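Local structure of vascular endothelial growth factor homolog (Orf virus, 2GNN) at the interface of chains A and B. The protein acts as a secreted, disulfide-linked homodimeric growth factor that binds vascular endothelial growth factor receptors and induces endothelial proliferation. Coordinates in Å, arbitrary orientation; residue numbers count along the deposited sequence, not the author numbering. Chains: chain A/B, Vascular endothelial growth factor homolog.

The interface of chains A and B. Residues chain A 45, 47-48, 74-76; chain B 16-17, 20.
B:Val16 inserts its two methyl groups between A:Pro45, A:Val48 and A:Met74, and with 69 Å² hidden by chain A it gives up more surface to the partner than any other residue of the patch. Its isopropyl group is set by CG1 lying anti to the backbone N (chi1 177°), which directs CG1 mainly towards A:Pro45 and A:Val48 and CG2 towards strand 68-77. CG1 meets CG of A:Pro45 at 3.8 Å, the two side chains crossing at about a right angle, and CG1 of A:Val48 at 4.0 Å, where the side chains run side by side and point the same way. CG2 lies 3.7 Å from CB of A:Met74, so that the root of the methionine does the touching; CG2 also lies 3.4 Å from the backbone O of A:Glu75. One helical turn on, B:Ser20 carries the contact to its polar rim. Its CB packs 3.8 Å from CB of A:Pro45. The hydroxyl OG is hydrogen-bonded within its own helix to the backbone O of B:Leu17 (3.1 Å), with the donor tilted 17° from the plane of the B:Leu17 carbonyl, a bond that probably helps hold the hydroxyl near the proline ring, with OG 3.5 Å from CG of A:Pro45. The helix 13-20 of chain B thus docks against strands 47-54 and 68-77 of chain A and A:Pro45, which follows a cis peptide bond just ahead of strand 47-54; two-fold symmetry repeats this packing at the opposite end of the PDGF/VEGF cystine-knot dimer.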
ATOM      1  N   PRO A  45      16.883   4.184  -9.219  1.00 51.58           N
ATOM      2  CA  PRO A  45      16.289   2.957  -8.674  1.00 53.55           C
ATOM      3  C   PRO A  45      15.364   2.198  -9.647  1.00 56.18           C
ATOM      4  O   PRO A  45      14.798   2.808 -10.552  1.00 56.28           O
ATOM      5  CB  PRO A  45      15.487   3.472  -7.479  1.00 52.97           C
ATOM      6  CG  PRO A  45      15.087   4.853  -7.868  1.00 51.14           C
ATOM      7  CD  PRO A  45      16.226   5.392  -8.686  1.00 51.73           C
ATOM      8  N   CYS A  47      12.519   0.991  -9.204  1.00 60.42           N
ATOM      9  CA  CYS A  47      11.125   1.279  -8.986  1.00 59.79           C
ATOM     10  C   CYS A  47      10.893   2.624  -8.305  1.00 57.55           C
ATOM     11  O   CYS A  47      11.827   3.246  -7.815  1.00 55.80           O
ATOM     12  CB  CYS A  47      10.462   0.148  -8.218  1.00 63.06           C
ATOM     13  SG  CYS A  47      10.928   0.045  -6.551  1.00 70.77           S
ATOM     14  N   VAL A  48       9.635   3.064  -8.292  1.00 54.91           N
ATOM     15  CA  VAL A  48       9.264   4.373  -7.763  1.00 53.69           C
ATOM     16  C   VAL A  48       7.995   4.273  -6.943  1.00 53.13           C
ATOM     17  O   VAL A  48       7.210   3.344  -7.127  1.00 56.88           O
ATOM     18  CB  VAL A  48       9.045   5.416  -8.903  1.00 53.55           C
ATOM     19  CG1 VAL A  48      10.329   5.646  -9.670  1.00 50.09           C
ATOM     20  CG2 VAL A  48       7.927   4.983  -9.851  1.00 43.64           C
ATOM     21  N   MET A  74      10.205  12.394 -12.957  1.00 59.74           N
ATOM     22  CA  MET A  74      11.227  11.965 -11.999  1.00 56.72           C
ATOM     23  C   MET A  74      12.539  11.705 -12.709  1.00 55.69           C
ATOM     24  O   MET A  74      12.547  11.152 -13.808  1.00 54.65           O
ATOM     25  CB  MET A  74      10.785  10.691 -11.273  1.00 54.84           C
ATOM     26  CG  MET A  74       9.423  10.788 -10.616  1.00 53.30           C
ATOM     27  SD  MET A  74       9.084   9.360  -9.608  1.00 60.84           S
ATOM     28  CE  MET A  74       7.376   9.589  -9.166  1.00 48.28           C
ATOM     29  N   GLU A  75      13.638  12.113 -12.077  1.00 55.68           N
ATOM     30  CA  GLU A  75      14.980  11.764 -12.520  1.00 55.79           C
ATOM     31  C   GLU A  75      15.334  10.340 -12.069  1.00 54.24           C
ATOM     32  O   GLU A  75      15.077   9.958 -10.924  1.00 53.75           O
ATOM     33  CB  GLU A  75      15.996  12.751 -11.947  1.00 55.83           C
ATOM     34  CG  GLU A  75      15.939  14.164 -12.522  1.00 58.68           C
ATOM     35  CD  GLU A  75      17.052  15.058 -11.980  1.00 62.84           C
ATOM     36  OE1 GLU A  75      17.432  14.899 -10.796  1.00 70.66           O
ATOM     37  OE2 GLU A  75      17.554  15.919 -12.741  1.00 73.57           O
ATOM     38  N   LEU A  76      15.910   9.558 -12.980  1.00 53.34           N
ATOM     39  CA  LEU A  76      16.376   8.201 -12.688  1.00 51.69           C
ATOM     40  C   LEU A  76      17.685   7.927 -13.410  1.00 52.35           C
ATOM     41  O   LEU A  76      17.890   8.411 -14.516  1.00 54.01           O
ATOM     42  CB  LEU A  76      15.347   7.159 -13.125  1.00 51.22           C
ATOM     43  CG  LEU A  76      14.118   6.925 -12.248  1.00 53.80           C
ATOM     44  CD1 LEU A  76      12.962   7.787 -12.694  1.00 56.18           C
ATOM     45  CD2 LEU A  76      13.715   5.472 -12.310  1.00 57.18           C
TER
ATOM     46  N   VAL B  16      13.718  10.606  -5.385  1.00 52.11           N
ATOM     47  CA  VAL B  16      13.218   9.410  -6.079  1.00 53.21           C
ATOM     48  C   VAL B  16      13.743   8.140  -5.407  1.00 55.06           C
ATOM     49  O   VAL B  16      12.987   7.194  -5.154  1.00 53.68           O
ATOM     50  CB  VAL B  16      13.580   9.415  -7.596  1.00 52.90           C
ATOM     51  CG1 VAL B  16      13.123   8.125  -8.266  1.00 51.26           C
ATOM     52  CG2 VAL B  16      12.949  10.603  -8.296  1.00 48.49           C
ATOM     53  N   LEU B  17      15.042   8.141  -5.115  1.00 56.39           N
ATOM     54  CA  LEU B  17      15.707   7.045  -4.427  1.00 58.63           C
ATOM     55  C   LEU B  17      15.088   6.814  -3.053  1.00 59.99           C
ATOM     56  O   LEU B  17      14.681   5.700  -2.731  1.00 59.15           O
ATOM     57  CB  LEU B  17      17.199   7.345  -4.308  1.00 60.27           C
ATOM     58  CG  LEU B  17      18.085   6.263  -3.700  1.00 65.51           C
ATOM     59  CD1 LEU B  17      18.356   5.153  -4.715  1.00 71.47           C
ATOM     60  CD2 LEU B  17      19.375   6.885  -3.204  1.00 67.88           C
ATOM     61  N   SER B  20      11.916   4.960  -3.164  1.00 60.21           N
ATOM     62  CA  SER B  20      11.968   3.555  -3.591  1.00 60.46           C
ATOM     63  C   SER B  20      12.717   2.609  -2.627  1.00 60.45           C
ATOM     64  O   SER B  20      12.795   1.397  -2.878  1.00 59.60           O
ATOM     65  CB  SER B  20      12.607   3.447  -4.966  1.00 60.83           C
ATOM     66  OG  SER B  20      14.009   3.512  -4.855  1.00 57.98           O
TER